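Side-chain contact in probable quinone reductase Qor (NADPH:quinone reductase) (Zeta-crystallin homolog protein) (Mycobacterium tuberculosis, PDB 4RVU), which probably catalyses the NADPH-dependent reduction of quinones, passing electrons from the bound cofactor to its substrate: residues V220-G223 with T227-D230. Residues are numbered along the deposited sequence; the frame is centred on the assembly and turned at random.
Sequences VYDG and TTFD. With NDP (NADPH dihydro-nicotinamide-adenine-dinucleotide phosphate), chain E.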
loop_
_atom_site.group_PDB
_atom_site.type_symbol
_atom_site.label_atom_id
_atom_site.label_comp_id
_atom_site.label_asym_id
_atom_site.label_seq_id
_atom_site.Cartn_x
_atom_site.Cartn_y
_atom_site.Cartn_z
ATOM N N VAL A 220 10.810 1.092 -2.335
ATOM C CA VAL A 220 11.586 2.180 -1.747
ATOM C C VAL A 220 11.359 2.165 -0.249
ATOM O O VAL A 220 10.218 2.114 0.206
ATOM C CB VAL A 220 11.129 3.551 -2.264
ATOM C CG1 VAL A 220 11.866 4.668 -1.508
ATOM C CG2 VAL A 220 11.366 3.661 -3.761
ATOM N N TYR A 221 12.439 2.196 0.521
ATOM C CA TYR A 221 12.324 2.378 1.956
ATOM C C TYR A 221 12.695 3.815 2.275
ATOM O O TYR A 221 13.872 4.181 2.248
ATOM C CB TYR A 221 13.219 1.374 2.686
ATOM C CG TYR A 221 12.783 -0.057 2.440
ATOM C CD1 TYR A 221 11.654 -0.574 3.071
ATOM C CD2 TYR A 221 13.486 -0.879 1.571
ATOM C CE1 TYR A 221 11.238 -1.887 2.842
ATOM C CE2 TYR A 221 13.087 -2.198 1.346
ATOM C CZ TYR A 221 11.968 -2.690 1.986
ATOM O OH TYR A 221 11.586 -3.997 1.753
ATOM N N ASP A 222 11.679 4.630 2.549
ATOM C CA ASP A 222 11.853 6.074 2.726
ATOM C C ASP A 222 11.605 6.476 4.174
ATOM O O ASP A 222 10.461 6.474 4.656
ATOM C CB ASP A 222 10.922 6.833 1.760
ATOM C CG ASP A 222 11.134 8.345 1.783
ATOM O OD1 ASP A 222 11.428 8.918 2.851
ATOM O OD2 ASP A 222 10.972 8.979 0.719
ATOM N N GLY A 223 12.685 6.807 4.879
ATOM C CA GLY A 223 12.581 7.247 6.265
ATOM C C GLY A 223 12.826 8.739 6.408
ATOM O O GLY A 223 12.977 9.257 7.517
ATOM N N THR A 227 11.359 15.674 1.919
ATOM C CA THR A 227 12.299 16.029 0.845
ATOM C C THR A 227 12.586 14.922 -0.178
ATOM O O THR A 227 13.234 15.160 -1.202
ATOM C CB THR A 227 13.640 16.540 1.414
ATOM O OG1 THR A 227 14.261 15.498 2.175
ATOM C CG2 THR A 227 13.410 17.737 2.308
ATOM N N THR A 228 12.085 13.721 0.083
ATOM C CA THR A 228 12.404 12.596 -0.776
ATOM C C THR A 228 11.171 11.890 -1.341
ATOM O O THR A 228 11.302 11.109 -2.277
ATOM C CB THR A 228 13.243 11.556 -0.032
ATOM O OG1 THR A 228 12.581 11.207 1.192
ATOM C CG2 THR A 228 14.637 12.111 0.285
ATOM N N PHE A 229 9.997 12.136 -0.761
ATOM C CA PHE A 229 8.798 11.370 -1.126
ATOM C C PHE A 229 8.486 11.392 -2.628
ATOM O O PHE A 229 8.279 10.334 -3.241
ATOM C CB PHE A 229 7.564 11.813 -0.333
ATOM C CG PHE A 229 6.361 10.954 -0.592
ATOM C CD1 PHE A 229 5.473 11.275 -1.612
ATOM C CD2 PHE A 229 6.140 9.801 0.150
ATOM C CE1 PHE A 229 4.374 10.482 -1.874
ATOM C CE2 PHE A 229 5.033 8.993 -0.108
ATOM C CZ PHE A 229 4.149 9.343 -1.128
ATOM N N ASP A 230 8.425 12.585 -3.222
ATOM C CA ASP A 230 8.097 12.681 -4.641
ATOM C C ASP A 230 9.066 11.872 -5.497
ATOM O O ASP A 230 8.657 11.189 -6.436
ATOM C CB ASP A 230 8.063 14.144 -5.097
ATOM C CG ASP A 230 6.970 14.938 -4.412
ATOM O OD1 ASP A 230 6.162 14.328 -3.682
ATOM O OD2 ASP A 230 6.914 16.175 -4.606
HETATM P PA NDP E . 18.886 8.093 11.309
HETATM O O1A NDP E . 20.069 7.565 12.070
HETATM O O2A NDP E . 18.577 7.543 9.946
HETATM O O5B NDP E . 19.018 9.691 11.201
HETATM C C5B NDP E . 18.197 10.420 10.295
HETATM C C4B NDP E . 18.962 10.572 8.991
HETATM O O4B NDP E . 18.108 11.030 7.941
HETATM C C3B NDP E . 20.060 11.613 9.109
HETATM O O3B NDP E . 21.283 11.043 9.578
HETATM C C2B NDP E . 20.188 12.147 7.697
HETATM O O2B NDP E . 21.241 11.492 7.004
HETATM C C1B NDP E . 18.853 11.842 7.034
HETATM N N9A NDP E . 18.176 13.136 6.792
HETATM C C8A NDP E . 17.813 13.623 5.594
HETATM N N7A NDP E . 17.235 14.840 5.718
HETATM C C5A NDP E . 17.232 15.156 7.024
HETATM C C6A NDP E . 16.773 16.299 7.844
HETATM N N6A NDP E . 16.188 17.373 7.270
HETATM N N1A NDP E . 16.960 16.232 9.179
HETATM C C2A NDP E . 17.543 15.167 9.755
HETATM N N3A NDP E . 17.983 14.097 9.074
HETATM C C4A NDP E . 17.858 14.030 7.729
HETATM O O3 NDP E . 17.590 7.946 12.241
HETATM P PN NDP E . 17.042 6.512 12.710
HETATM O O1N NDP E . 17.915 5.441 12.115
HETATM O O2N NDP E . 16.810 6.578 14.196
HETATM O O5D NDP E . 15.609 6.444 11.989
HETATM C C5D NDP E . 15.508 6.522 10.570
HETATM C C4D NDP E . 14.111 6.978 10.178
HETATM O O4D NDP E . 13.187 5.904 10.346
HETATM C C3D NDP E . 13.629 8.100 11.075
HETATM O O3D NDP E . 12.885 9.017 10.275
HETATM C C2D NDP E . 12.699 7.433 12.065
HETATM O O2D NDP E . 11.664 8.335 12.461
HETATM C C1D NDP E . 12.152 6.264 11.261
HETATM N N1N NDP E . 11.807 5.088 12.061
HETATM C C2N NDP E . 10.608 4.531 11.880
HETATM C C3N NDP E . 10.205 3.405 12.581
HETATM C C7N NDP E . 8.839 2.838 12.331
HETATM O O7N NDP E . 8.510 1.811 12.898
HETATM N N7N NDP E . 8.027 3.472 11.488
HETATM C C4N NDP E . 11.122 2.745 13.584
HETATM C C5N NDP E . 12.400 3.440 13.677
HETATM C C6N NDP E . 12.691 4.567 12.918
HETATM P P2B NDP E . 21.811 12.087 5.622
HETATM O O1X NDP E . 20.833 13.166 5.255
HETATM O O2X NDP E . 23.180 12.595 5.973
HETATM O O3X NDP E . 21.829 10.910 4.691
#
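Asp-222 and Thr-228 make a buried carboxylate-hydroxyl hydrogen bond across the turn that leads from the end of parallel strand 217-222 into helix 229-234. The hydroxyl OG1 of Thr-228 donates to OD2 of Asp-222 over 2.8 Å, reaching it on the syn side but 26° out of the carboxylate plane. OG1 also lies 3.1 Å from OD1 of Asp-222. Asp-222 extends its CG opposite its own backbone N (chi1 -174°), which carries the carboxylate away from the strand to the start of the helix. Both carboxylate oxygens have further partners: OD2 is also hydrogen-bonded to Ser-232 OG in the helix, and OD1 to the backbone amides of Val-224 and Gly-225. The carboxylate is thereby fixed in rotation, and the surrounding hydrogen bonds would be expected to favour its charged form. Thr-228 is the N-cap residue, but its side chain makes no capping bond; its hydroxyl turns to Asp-222, with a weak hydrogen bond to Gly-225 O besides. Next along the chain, Gly-223 accepts a 2.8 Å hydrogen bond at its carbonyl O from the ribose hydroxyl O3D of NADPH, placing this strand-turn-helix at the C-terminal end of the parallel sheet, where a Rossmann-type domain binds its dinucleotide.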